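PDB 1GYH: arabinan endo-1,5-alpha-l-arabinosidase A from Cellvibrio cellulosa, which cleaves alpha-1,5-linked arabinan, a plant cell-wall polysaccharide, yielding mostly arabinotriose, as a five-bladed beta-propeller hydrolase of family GH43. Local coordinates for residues 129-134 against 141-146; 150-155 against 169-174; 189-194 against 207-212; 219-224 against 247-252; 274-279 against 288-293. All coordinates share one frame; numbering follows the deposited sequence. Where two conformers were deposited one is given.

Contact 1: residues 129-134 against 141-146; sequences APAIIA and WMSFGS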
# COMPACT_ATOMS: atom_id res chain seq x y z
N ALA A 129 -1.55 6.43 -0.91
CA ALA A 129 -1.00 5.15 -0.37
C ALA A 129 -1.46 4.82 1.04
O ALA A 129 -0.65 4.60 1.93
CB ALA A 129 0.55 5.10 -0.48
N PRO A 130 -2.77 4.72 1.25
CA PRO A 130 -3.32 4.37 2.56
C PRO A 130 -3.06 2.90 2.96
O PRO A 130 -2.96 2.01 2.09
CB PRO A 130 -4.82 4.58 2.37
CG PRO A 130 -5.03 4.29 0.98
CD PRO A 130 -3.85 4.89 0.27
N ALA A 131 -2.97 2.70 4.28
CA ALA A 131 -2.92 1.34 4.87
C ALA A 131 -3.65 1.36 6.22
O ALA A 131 -3.39 2.27 7.03
CB ALA A 131 -1.50 0.83 5.00
N ILE A 132 -4.55 0.40 6.46
CA ILE A 132 -5.42 0.46 7.63
C ILE A 132 -4.93 -0.54 8.70
O ILE A 132 -4.67 -1.69 8.37
CB ILE A 132 -6.88 0.13 7.26
CG1 ILE A 132 -7.39 0.98 6.05
CG2 ILE A 132 -7.79 0.29 8.45
CD1 ILE A 132 -7.31 2.50 6.24
N ILE A 133 -4.86 -0.10 9.95
CA ILE A 133 -4.38 -0.94 11.08
C ILE A 133 -5.21 -0.71 12.33
O ILE A 133 -5.48 0.44 12.71
CB ILE A 133 -2.87 -0.71 11.37
CG1 ILE A 133 -2.36 -1.65 12.50
CG2 ILE A 133 -2.58 0.77 11.79
CD1 ILE A 133 -2.33 -3.12 12.07
N ALA A 134 -5.64 -1.79 12.98
CA ALA A 134 -6.31 -1.67 14.26
C ALA A 134 -5.35 -1.98 15.41
O ALA A 134 -4.42 -2.77 15.25
CB ALA A 134 -7.50 -2.59 14.34
N TRP A 141 -6.77 2.99 12.65
CA TRP A 141 -5.86 4.04 12.18
C TRP A 141 -5.57 3.91 10.67
O TRP A 141 -5.57 2.82 10.11
CB TRP A 141 -4.53 3.97 12.95
CG TRP A 141 -4.63 4.04 14.49
CD1 TRP A 141 -4.95 3.01 15.36
CD2 TRP A 141 -4.38 5.18 15.32
NE1 TRP A 141 -4.94 3.46 16.65
CE2 TRP A 141 -4.57 4.78 16.66
CE3 TRP A 141 -4.00 6.51 15.06
CZ2 TRP A 141 -4.41 5.66 17.73
CZ3 TRP A 141 -3.85 7.38 16.11
CH2 TRP A 141 -4.05 6.96 17.44
N MET A 142 -5.31 5.05 10.02
CA MET A 142 -4.74 5.05 8.67
C MET A 142 -3.32 5.58 8.69
O MET A 142 -3.05 6.65 9.27
CB MET A 142 -5.61 5.93 7.72
CG MET A 142 -5.03 6.02 6.30
SD MET A 142 -5.98 7.07 5.14
CE MET A 142 -7.47 6.09 4.94
N SER A 143 -2.41 4.82 8.09
CA SER A 143 -1.11 5.34 7.72
C SER A 143 -1.13 5.67 6.22
O SER A 143 -1.84 5.06 5.45
CB SER A 143 0.03 4.34 8.04
OG SER A 143 -0.04 3.15 7.26
N PHE A 144 -0.33 6.62 5.81
CA PHE A 144 -0.23 6.97 4.39
C PHE A 144 1.00 7.83 4.15
O PHE A 144 1.67 8.28 5.09
CB PHE A 144 -1.49 7.76 3.94
CG PHE A 144 -1.51 9.21 4.41
CD1 PHE A 144 -1.98 9.54 5.68
CD2 PHE A 144 -1.04 10.24 3.58
CE1 PHE A 144 -1.98 10.84 6.13
CE2 PHE A 144 -1.04 11.57 4.03
CZ PHE A 144 -1.50 11.87 5.28
N GLY A 145 1.32 8.06 2.88
CA GLY A 145 2.28 9.09 2.54
C GLY A 145 3.29 8.73 1.46
O GLY A 145 3.45 7.54 1.09
N SER A 146 3.94 9.76 0.93
CA SER A 146 4.94 9.62 -0.15
C SER A 146 5.67 10.93 -0.32
O SER A 146 5.03 11.96 -0.56
CB SER A 146 4.22 9.28 -1.48
OG SER A 146 5.13 9.21 -2.58
O HOH W 1 -1.37 0.95 8.56
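The indole of W141 meets strand 131-134 with its edge, not a face: the carbonyl O of I133 lies in the ring plane, 3.7 Å from W141 CD1. With CG anti to the carbonyl carbon, the side chain crosses I133 obliquely, W141 CB meeting I133 CG2 at 3.9 Å, while W141 NE1 is hydrogen-bonded to D135, where the chain leaves strand 131-134. The F144 ring turns away from the partner strand and meets W125 at a steep angle. On the opposite face, I132 and M142 cross obliquely; the terminal bend of M142 brings CE within 3.8 Å of I132 CD1 and 4.0 Å of P130 CB, a job suited to a flexible, apolar thioether. On the W141 side the pair A131 and S143 is small, as suits close packing on strand 191-199; A131 CB sits 3.6 Å from S143 OG, and a water touches both S143 OG and, weakly, A131 O. Four backbone bonds pair A131 with S143 and I133 with W141, I133 N to W141 O the straightest (3.0 Å, 167°). This antiparallel beta hairpin opens a propeller blade near the molecule's centre and leads to S146, a probable substrate-binding residue.

Contact 2: residues 150-155 against 169-174; sequences GLKLFK and WHSIAK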
# COMPACT_ATOMS: atom_id res chain seq x y z
N GLY A 150 7.13 13.01 4.70
CA GLY A 150 7.10 11.59 5.01
C GLY A 150 5.75 10.93 5.31
O GLY A 150 4.70 11.31 4.78
N LEU A 151 5.79 9.95 6.23
CA LEU A 151 4.68 9.04 6.46
C LEU A 151 3.97 9.38 7.76
O LEU A 151 4.61 9.67 8.77
CB LEU A 151 5.15 7.59 6.43
CG LEU A 151 6.12 7.18 5.33
CD1 LEU A 151 6.41 5.68 5.35
CD2 LEU A 151 5.57 7.61 3.91
N LYS A 152 2.65 9.38 7.71
CA LYS A 152 1.81 9.81 8.81
C LYS A 152 0.78 8.75 9.20
O LYS A 152 0.43 7.87 8.41
CB LYS A 152 1.00 11.08 8.45
CG LYS A 152 1.78 12.32 7.98
CD LYS A 152 2.44 13.03 9.09
CE LYS A 152 3.03 14.42 8.68
NZ LYS A 152 3.85 14.95 9.81
N LEU A 153 0.30 8.87 10.42
CA LEU A 153 -0.71 8.00 10.99
C LEU A 153 -1.76 8.83 11.67
O LEU A 153 -1.43 9.69 12.47
CB LEU A 153 -0.05 7.07 12.05
CG LEU A 153 -0.94 6.00 12.66
CD1 LEU A 153 -1.06 4.79 11.72
CD2 LEU A 153 -0.47 5.57 14.11
N PHE A 154 -3.04 8.59 11.41
CA PHE A 154 -4.08 9.33 12.12
C PHE A 154 -5.23 8.44 12.48
O PHE A 154 -5.47 7.44 11.83
CB PHE A 154 -4.59 10.60 11.36
CG PHE A 154 -5.37 10.31 10.10
CD1 PHE A 154 -4.70 10.15 8.90
CD2 PHE A 154 -6.75 10.21 10.11
CE1 PHE A 154 -5.37 9.84 7.75
CE2 PHE A 154 -7.45 9.91 8.91
CZ PHE A 154 -6.74 9.73 7.74
N LYS A 155 -5.94 8.84 13.52
CA LYS A 155 -7.09 8.06 13.99
C LYS A 155 -8.37 8.26 13.14
O LYS A 155 -8.78 9.40 12.82
CB LYS A 155 -7.34 8.35 15.46
CG LYS A 155 -8.31 7.36 16.13
CD LYS A 155 -8.10 7.37 17.68
CE LYS A 155 -8.98 8.29 18.39
NZ LYS A 155 -8.65 8.29 19.92
N TRP A 169 -2.91 12.79 15.30
CA TRP A 169 -1.92 12.46 14.29
C TRP A 169 -0.59 12.13 14.90
O TRP A 169 -0.23 12.68 15.93
CB TRP A 169 -1.70 13.70 13.38
CG TRP A 169 -2.84 13.92 12.39
CD1 TRP A 169 -4.14 14.20 12.70
CD2 TRP A 169 -2.78 13.84 10.94
NE1 TRP A 169 -4.87 14.32 11.55
CE2 TRP A 169 -4.08 14.09 10.46
CE3 TRP A 169 -1.77 13.58 10.02
CZ2 TRP A 169 -4.40 14.09 9.09
CZ3 TRP A 169 -2.08 13.61 8.64
CH2 TRP A 169 -3.37 13.85 8.21
N HIS A 170 0.18 11.32 14.20
CA HIS A 170 1.55 10.97 14.53
C HIS A 170 2.42 10.80 13.29
O HIS A 170 2.05 10.11 12.31
CB HIS A 170 1.62 9.63 15.37
CG HIS A 170 0.78 9.66 16.61
ND1 HIS A 170 1.24 10.20 17.80
CD2 HIS A 170 -0.51 9.31 16.83
CE1 HIS A 170 0.26 10.17 18.69
NE2 HIS A 170 -0.80 9.61 18.13
N SER A 171 3.61 11.38 13.32
CA SER A 171 4.61 11.05 12.31
C SER A 171 5.23 9.68 12.63
O SER A 171 5.51 9.40 13.79
CB SER A 171 5.72 12.11 12.27
OG SER A 171 5.17 13.40 11.93
N ILE A 172 5.44 8.84 11.63
CA ILE A 172 5.97 7.49 11.83
C ILE A 172 7.28 7.21 11.08
O ILE A 172 8.08 6.41 11.54
CB ILE A 172 4.88 6.37 11.60
CG1 ILE A 172 4.32 6.37 10.16
CG2 ILE A 172 3.77 6.50 12.69
CD1 ILE A 172 3.32 5.24 9.79
N ALA A 173 7.52 7.87 9.93
CA ALA A 173 8.79 7.72 9.24
C ALA A 173 9.04 8.95 8.38
O ALA A 173 8.11 9.48 7.81
CB ALA A 173 8.83 6.49 8.37
N LYS A 174 10.31 9.32 8.25
CA LYS A 174 10.72 10.56 7.55
C LYS A 174 12.14 10.42 7.04
O LYS A 174 12.97 9.71 7.65
CB LYS A 174 10.68 11.78 8.51
CG LYS A 174 9.34 12.18 9.12
CD LYS A 174 9.58 13.44 9.99
CE LYS A 174 8.83 13.53 11.28
NZ LYS A 174 9.34 14.69 12.14
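Strands 151-155 and 169-173 form the outer antiparallel pair of a four-stranded propeller blade, and a beta bulge interrupts their register where L151 faces both I172 and A173. L151 N bonds almost straight to A173 O (2.8 Å, 175°), whereas L151 O receives I172 N from above the carbonyl plane, at 3.1 Å. Regular pairing resumes with K152 opposite S171 and then the hydrogen-bonded pair L153 and H170. Glycine fits at G150, whose CA already lies 3.6 Å from A173 O.

On one side of the blade, F154 and W169 run side by side, F154 CG occupying the crowded position between N and carbonyl carbon. F154 CB sits over a face of the indole's five-membered ring, 3.6 Å from W169 CE2, and the phenyl forms an offset stack on the six-membered ring, planes at 19°. W169 NE1 is bonded to Q167. K152 crosses the indole at about a right angle, CB 4.0 Å from W169 CZ3; its bend at chi2 (-77°) then carries NZ to S171 OG, to which it donates a hydrogen bond of 2.9 Å. Lysine thus serves both contacts, aliphatic stem and polar tip. On the other side L151 CD1 meets A173 CB, and L153 CB touches I172 CG2 at 3.9 Å. L151 also packs on I191 and P194 of the next blade, and A173 on I191.

Contact 3: residues 189-194 against 207-212; sequences AQIEAP and ASWGLC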
# COMPACT_ATOMS: atom_id res chain seq x y z
N ALA A 189 13.53 13.08 -0.30
CA ALA A 189 13.09 12.08 0.68
C ALA A 189 12.32 10.92 -0.06
O ALA A 189 11.10 10.94 -0.17
CB ALA A 189 12.23 12.75 1.71
N GLN A 190 13.07 9.95 -0.59
CA GLN A 190 12.49 8.88 -1.40
C GLN A 190 12.00 7.78 -0.46
O GLN A 190 12.67 6.76 -0.27
CB GLN A 190 13.51 8.35 -2.43
CG GLN A 190 14.11 9.47 -3.35
CD GLN A 190 15.25 9.07 -4.25
OE1 GLN A 190 15.70 9.91 -5.10
NE2 GLN A 190 15.72 7.84 -4.12
N ILE A 191 10.84 8.05 0.14
CA ILE A 191 10.16 7.15 1.06
C ILE A 191 8.68 7.22 0.82
O ILE A 191 8.12 8.32 0.72
CB ILE A 191 10.47 7.50 2.58
CG1 ILE A 191 9.73 6.51 3.50
CG2 ILE A 191 10.12 8.97 2.98
CD1 ILE A 191 10.03 6.67 4.97
N GLU A 192 8.03 6.07 0.72
CA GLU A 192 6.56 6.03 0.52
C GLU A 192 5.94 4.68 0.91
O GLU A 192 6.64 3.71 1.18
CB GLU A 192 6.19 6.36 -0.96
CG GLU A 192 6.61 5.33 -1.99
CD GLU A 192 6.39 5.76 -3.44
OE1 GLU A 192 5.97 6.95 -3.67
OE2 GLU A 192 6.66 4.91 -4.35
N ALA A 193 4.62 4.63 0.84
CA ALA A 193 3.84 3.39 0.85
C ALA A 193 3.98 2.62 2.19
O ALA A 193 4.38 1.47 2.18
CB ALA A 193 4.23 2.50 -0.33
N PRO A 194 3.56 3.22 3.29
CA PRO A 194 3.66 2.50 4.57
C PRO A 194 2.73 1.29 4.60
O PRO A 194 1.64 1.29 4.00
CB PRO A 194 3.17 3.50 5.58
CG PRO A 194 2.18 4.37 4.80
CD PRO A 194 2.88 4.51 3.42
N ALA A 207 8.13 -0.00 4.61
CA ALA A 207 8.15 1.17 3.75
C ALA A 207 9.04 0.92 2.55
O ALA A 207 9.97 0.11 2.58
CB ALA A 207 8.66 2.41 4.53
N SER A 208 8.72 1.63 1.46
CA SER A 208 9.47 1.55 0.22
C SER A 208 10.44 2.74 0.14
O SER A 208 10.03 3.87 0.34
CB SER A 208 8.50 1.50 -0.97
OG SER A 208 7.73 0.29 -1.01
N TRP A 209 11.71 2.46 -0.12
CA TRP A 209 12.74 3.49 -0.29
C TRP A 209 13.18 3.51 -1.75
O TRP A 209 13.16 2.48 -2.47
CB TRP A 209 13.97 3.20 0.60
CG TRP A 209 13.91 3.71 2.04
CD1 TRP A 209 12.84 4.26 2.70
CD2 TRP A 209 14.97 3.66 3.00
NE1 TRP A 209 13.19 4.58 4.00
CE2 TRP A 209 14.50 4.23 4.20
CE3 TRP A 209 16.30 3.21 2.96
CZ2 TRP A 209 15.29 4.36 5.34
CZ3 TRP A 209 17.09 3.33 4.11
CH2 TRP A 209 16.59 3.90 5.27
N GLY A 210 13.58 4.69 -2.22
CA GLY A 210 14.19 4.83 -3.53
C GLY A 210 13.16 5.12 -4.62
O GLY A 210 12.02 5.52 -4.32
N LEU A 211 13.55 4.87 -5.88
CA LEU A 211 12.73 5.23 -7.04
C LEU A 211 12.15 4.04 -7.80
O LEU A 211 12.88 3.20 -8.33
CB LEU A 211 13.53 6.10 -8.02
CG LEU A 211 14.10 7.41 -7.48
CD1 LEU A 211 14.82 8.19 -8.60
CD2 LEU A 211 13.03 8.27 -6.86
N CYS A 212 10.82 4.01 -7.87
CA CYS A 212 10.07 3.09 -8.72
C CYS A 212 9.97 3.58 -10.17
O CYS A 212 10.38 4.71 -10.54
CB CYS A 212 8.65 2.95 -8.18
SG CYS A 212 7.48 4.27 -8.69
O HOH W 2 9.32 5.89 -5.67
O HOH W 3 6.07 -0.49 0.92
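E192 places CG in the crowded position between its backbone N and carbonyl carbon (chi1 67°) and then runs extended, which carries the carboxylate clear of the strand. Q190 instead has CG anti to the carbonyl carbon (chi1 -55°) and an extended chain, so its amide is laid obliquely across L211, with CD 3.5 Å from L211 CD2 and NE2 3.4 Å from G210 CA. In W209 the low chi2 (9°) turns the indole edge toward I191; the two side chains lie alongside each other, and I191 CD1 approaches W209 NE1 in the ring plane at 3.9 Å. With CG1 anti to the backbone N and the chain extended to CD1, isoleucine lays an apolar branch along the indole edge.

Between the strands, E192 and S208 form a hydrogen-bonded pair, with both N to O distances, E192 N to S208 O and S208 N to E192 O, at 3.0 Å. Further along, Q190, at the centre of an inverse gamma turn, accepts G210 N from above its carbonyl plane. G210 takes a backbone conformation in which a CB would jam against the preceding carbonyl. One water accepts from S208 OG (2.7 Å) and donates to A193 O; S208 OG is also bonded to H262 N. A second water lies 3.1 Å from E192 OE2 and accepts from C212 N, beside the C212-C213 disulfide.

E192 is probably the catalytic proton donor. S146 OG grips OE1 and Y220 OH grips OE2, fixing the carboxylate's rotation; hydrogen bonds from these hydroxyls, if donated, would stabilise the charged form and so could lower the pKa.

Contact 4: residues 219-224 against 247-252; sequences TYHLVV and GSLLIK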
# COMPACT_ATOMS: atom_id res chain seq x y z
N THR A 219 15.67 1.89 -8.19
CA THR A 219 16.37 1.57 -6.94
C THR A 219 15.38 1.16 -5.84
O THR A 219 15.77 0.99 -4.69
CB THR A 219 17.15 2.80 -6.42
OG1 THR A 219 16.25 3.91 -6.25
CG2 THR A 219 18.27 3.24 -7.37
N TYR A 220 14.10 1.04 -6.20
CA TYR A 220 13.00 0.73 -5.27
C TYR A 220 13.32 -0.57 -4.48
O TYR A 220 13.73 -1.57 -5.05
CB TYR A 220 11.71 0.51 -6.04
CG TYR A 220 10.39 0.97 -5.46
CD1 TYR A 220 10.24 2.22 -4.86
CD2 TYR A 220 9.24 0.20 -5.63
CE1 TYR A 220 9.01 2.65 -4.38
CE2 TYR A 220 7.99 0.64 -5.15
CZ TYR A 220 7.88 1.88 -4.55
OH TYR A 220 6.66 2.36 -4.09
N HIS A 221 13.14 -0.49 -3.18
CA HIS A 221 13.35 -1.65 -2.26
C HIS A 221 12.58 -1.46 -0.96
O HIS A 221 12.00 -0.39 -0.72
CB HIS A 221 14.84 -1.88 -1.99
CG HIS A 221 15.53 -0.77 -1.25
ND1 HIS A 221 15.85 0.44 -1.83
CD2 HIS A 221 15.97 -0.70 0.03
CE1 HIS A 221 16.47 1.20 -0.94
NE2 HIS A 221 16.58 0.52 0.19
N LEU A 222 12.58 -2.50 -0.12
CA LEU A 222 11.80 -2.49 1.13
C LEU A 222 12.70 -2.48 2.36
O LEU A 222 13.67 -3.24 2.44
CB LEU A 222 10.90 -3.71 1.20
CG LEU A 222 9.81 -3.84 0.13
CD1 LEU A 222 9.02 -5.13 0.31
CD2 LEU A 222 8.84 -2.64 0.25
N VAL A 223 12.32 -1.63 3.30
CA VAL A 223 12.90 -1.53 4.63
C VAL A 223 11.81 -1.69 5.69
O VAL A 223 10.59 -1.63 5.40
CB VAL A 223 13.63 -0.16 4.87
CG1 VAL A 223 14.79 -0.00 3.90
CG2 VAL A 223 12.70 1.01 4.80
N VAL A 224 12.27 -1.93 6.92
CA VAL A 224 11.36 -2.23 8.04
C VAL A 224 11.87 -1.64 9.37
O VAL A 224 13.08 -1.51 9.58
CB VAL A 224 11.14 -3.82 8.17
CG1 VAL A 224 12.38 -4.50 8.71
CG2 VAL A 224 9.97 -4.14 9.07
N GLY A 247 15.75 2.47 9.19
CA GLY A 247 15.07 1.43 8.43
C GLY A 247 16.07 0.35 8.04
O GLY A 247 17.15 0.62 7.45
N SER A 248 15.73 -0.91 8.36
CA SER A 248 16.58 -2.04 8.01
C SER A 248 16.08 -2.72 6.76
O SER A 248 14.89 -2.95 6.58
CB SER A 248 16.62 -3.08 9.16
OG SER A 248 17.26 -2.52 10.31
N LEU A 249 17.04 -3.10 5.92
CA LEU A 249 16.77 -3.82 4.68
C LEU A 249 15.99 -5.13 4.88
O LEU A 249 16.39 -5.98 5.67
CB LEU A 249 18.07 -4.09 3.91
CG LEU A 249 17.90 -4.96 2.64
CD1 LEU A 249 17.06 -4.23 1.62
CD2 LEU A 249 19.23 -5.40 2.03
N LEU A 250 14.90 -5.27 4.14
CA LEU A 250 14.16 -6.54 4.06
C LEU A 250 14.44 -7.31 2.77
O LEU A 250 14.78 -8.50 2.79
CB LEU A 250 12.66 -6.30 4.19
CG LEU A 250 11.77 -7.55 4.06
CD1 LEU A 250 12.13 -8.55 5.18
CD2 LEU A 250 10.33 -7.20 4.11
N ILE A 251 14.28 -6.64 1.63
CA ILE A 251 14.57 -7.24 0.34
C ILE A 251 14.79 -6.11 -0.67
O ILE A 251 14.07 -5.09 -0.64
CB ILE A 251 13.42 -8.17 -0.13
CG1 ILE A 251 13.76 -8.87 -1.46
CG2 ILE A 251 12.01 -7.44 -0.12
CD1 ILE A 251 12.78 -10.07 -1.80
N LYS A 252 15.78 -6.35 -1.51
CA LYS A 252 16.14 -5.52 -2.65
C LYS A 252 16.24 -6.36 -3.91
O LYS A 252 16.20 -7.59 -3.90
CB LYS A 252 17.46 -4.78 -2.43
CG LYS A 252 18.73 -5.64 -2.30
CD LYS A 252 20.01 -4.82 -1.93
CE LYS A 252 21.23 -5.77 -1.79
NZ LYS A 252 22.56 -5.09 -1.89
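This is an antiparallel pairing at the outer edge of a propeller blade: strand 248-251 is the last of four strands and lies against strand 221-224. A classic beta bulge breaks the ladder, with L250 and I251 both opposite L222. L222 N bonds nearly along the C=O axis of I251 (3.0 Å, 173°), while L222 O takes L250 N from above its carbonyl plane at 2.9 Å. Regular pairing returns with V223 opposite L249, then V224, whose N reaches a lone pair of S248 O at 2.8 Å. Just before the outer strand, glycine suits G247, because a CB there would come tight against V223 CG2.

L222 and I251 lie side by side, L222 CD1 meeting I251 CG2 at 3.8 Å; these apolar branches face the neighbouring blade, where L222 touches L276. On the more exposed side L249 crosses H221 at about a right angle, with L249 CD1 4.0 Å from H221 CD2. H221 CB also lies 3.9 Å from K252 CB.

H221 gives ND1 to T219 O in its ring plane at 2.9 Å; ND1 therefore carries a proton, and this bond fixes the rotation of a partly exposed ring.

Contact 5: residues 274-279 against 288-293; sequences LVLHAY and KLKILN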
# COMPACT_ATOMS: atom_id res chain seq x y z
N LEU A 274 4.34 -11.91 2.50
CA LEU A 274 4.70 -10.59 1.96
C LEU A 274 4.19 -10.53 0.48
O LEU A 274 4.44 -11.45 -0.29
CB LEU A 274 6.22 -10.46 1.98
CG LEU A 274 6.75 -9.07 1.54
CD1 LEU A 274 6.46 -8.03 2.54
CD2 LEU A 274 8.24 -9.12 1.29
N VAL A 275 3.49 -9.45 0.12
CA VAL A 275 2.82 -9.29 -1.21
C VAL A 275 3.39 -7.98 -1.82
O VAL A 275 3.38 -6.95 -1.18
CB VAL A 275 1.29 -9.21 -1.07
CG1 VAL A 275 0.55 -9.12 -2.43
CG2 VAL A 275 0.77 -10.47 -0.38
N LEU A 276 3.94 -8.06 -3.02
CA LEU A 276 4.61 -6.89 -3.63
C LEU A 276 4.63 -6.96 -5.17
O LEU A 276 4.25 -7.98 -5.77
CB LEU A 276 6.05 -6.78 -3.11
CG LEU A 276 7.06 -7.92 -3.31
CD1 LEU A 276 7.52 -7.99 -4.75
CD2 LEU A 276 8.27 -7.70 -2.46
N HIS A 277 5.06 -5.86 -5.81
CA HIS A 277 5.36 -5.92 -7.24
C HIS A 277 6.85 -5.82 -7.47
O HIS A 277 7.58 -5.23 -6.67
CB HIS A 277 4.58 -4.89 -8.07
CG HIS A 277 5.03 -3.47 -7.89
ND1 HIS A 277 4.28 -2.53 -7.22
CD2 HIS A 277 6.14 -2.82 -8.33
CE1 HIS A 277 4.90 -1.36 -7.25
NE2 HIS A 277 6.04 -1.51 -7.89
N ALA A 278 7.29 -6.40 -8.58
CA ALA A 278 8.68 -6.42 -8.95
C ALA A 278 8.83 -6.31 -10.46
O ALA A 278 8.14 -7.00 -11.21
CB ALA A 278 9.36 -7.72 -8.41
N TYR A 279 9.80 -5.49 -10.91
CA TYR A 279 9.95 -5.21 -12.35
C TYR A 279 10.86 -6.23 -13.06
O TYR A 279 12.06 -6.31 -12.78
CB TYR A 279 10.49 -3.75 -12.54
CG TYR A 279 9.65 -2.66 -11.86
CD1 TYR A 279 8.42 -2.20 -12.40
CD2 TYR A 279 10.08 -2.05 -10.68
CE1 TYR A 279 7.66 -1.20 -11.75
CE2 TYR A 279 9.31 -1.05 -10.04
CZ TYR A 279 8.10 -0.60 -10.59
OH TYR A 279 7.33 0.42 -9.94
N LYS A 288 5.38 -7.45 -12.06
CA LYS A 288 4.63 -8.67 -11.83
C LYS A 288 4.30 -8.79 -10.33
O LYS A 288 5.07 -8.33 -9.46
CB LYS A 288 5.46 -9.87 -12.26
CG LYS A 288 5.92 -9.89 -13.70
CD LYS A 288 4.82 -9.72 -14.73
CE LYS A 288 5.31 -9.96 -16.18
NZ LYS A 288 6.60 -9.38 -16.45
N LEU A 289 3.16 -9.41 -10.04
CA LEU A 289 2.81 -9.86 -8.69
C LEU A 289 3.82 -10.87 -8.15
O LEU A 289 4.21 -11.82 -8.84
CB LEU A 289 1.45 -10.52 -8.70
CG LEU A 289 1.02 -11.10 -7.33
CD1 LEU A 289 0.79 -9.99 -6.33
CD2 LEU A 289 -0.21 -11.90 -7.50
N LYS A 290 4.21 -10.67 -6.89
CA LYS A 290 5.03 -11.66 -6.17
C LYS A 290 4.48 -11.83 -4.73
O LYS A 290 4.19 -10.84 -4.06
CB LYS A 290 6.52 -11.31 -6.18
CG LYS A 290 7.20 -11.35 -7.49
CD LYS A 290 7.25 -12.72 -8.20
CE LYS A 290 7.62 -12.59 -9.66
NZ LYS A 290 7.78 -13.88 -10.40
N ILE A 291 4.27 -13.08 -4.32
CA ILE A 291 3.91 -13.44 -2.94
C ILE A 291 5.05 -14.33 -2.40
O ILE A 291 5.43 -15.32 -3.04
CB ILE A 291 2.58 -14.23 -2.91
CG1 ILE A 291 1.47 -13.42 -3.57
CG2 ILE A 291 2.23 -14.61 -1.45
CD1 ILE A 291 0.14 -14.06 -3.60
N LEU A 292 5.64 -13.92 -1.28
CA LEU A 292 6.78 -14.59 -0.66
C LEU A 292 6.41 -15.02 0.75
O LEU A 292 5.61 -14.35 1.43
CB LEU A 292 7.99 -13.67 -0.54
CG LEU A 292 8.64 -13.17 -1.87
CD1 LEU A 292 7.89 -12.02 -2.31
CD2 LEU A 292 10.11 -12.73 -1.64
N ASN A 293 6.99 -16.14 1.19
CA ASN A 293 6.81 -16.59 2.59
C ASN A 293 7.62 -15.70 3.52
O ASN A 293 8.79 -15.45 3.30
CB ASN A 293 7.17 -18.08 2.74
CG ASN A 293 6.31 -18.99 1.87
OD1 ASN A 293 5.10 -19.13 2.11
ND2 ASN A 293 6.92 -19.59 0.82
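K290 is the side chain to follow. Its CB rests 3.8 Å from L276 CD1, which crosses it obliquely, and its CG, anti to the carbonyl carbon, passes A278 CB at 4.3 Å. A bend at chi2 (-62°) turns the remaining methylenes away from strand 274-279, and the chain touches W257. At the tip NZ is bonded to Y312 O, L309 O and Q4 OE1, so three acceptors grip this buried ammonium. Lysine suits the place: its stem lies among apolar neighbours while polar groups answer its charge at the end.

The strands are the central pair of a propeller blade, a regular antiparallel beta hairpin with six backbone bonds in three hydrogen-bonded pairs: L274 with L292, L276 with K290, A278 with K288. L292 N to L274 O is typical (2.9 Å, 170°), whereas K288 N comes from above the A278 carbonyl plane. On the face with K290, L276 CG nears L292 CD1 at 4.3 Å; it occupies the crowded position between N and the carbonyl carbon (chi1 60°), which sends CD1 across to K290 CB. On this face too, K288 NZ makes salt bridges with E280 and D283.

The other face carries V275, whose CG1 meets L289 CD1 at 4.0 Å, V275 also packing against M12 and L289 against Y312. There H277 stands with its CB 3.7 Å from K288 O. Its ND1 is bonded to the backbone N of D9, the probable catalytic base, and its NE2 makes a weak bond to Y279 OH (3.1 Å), consistent with a proton on NE2.

Three blades of the propeller are represented. Contacts 1 and 2 are the inner and outer pairs of one sheet, contacts 3 and 4 those of the next, and contact 5 joins the middle strands of a third. Contacts 1, 2 and 5 are largely buried; contacts 3 and 4 are partly buried, with L249 and K252 of contact 4 exposed. Both outer pairs contain a bulge, while the hairpins of contacts 1 and 5 keep register. Polar chemistry gathers toward the catalytic site, where contacts 1, 3 and 4 each supply a residue to the carboxylate and H277 of contact 5 lies near Y220. Away from it the junctions between blades are apolar, as L151 on I191 and L222 on L276; near it they are hydrogen-bonded.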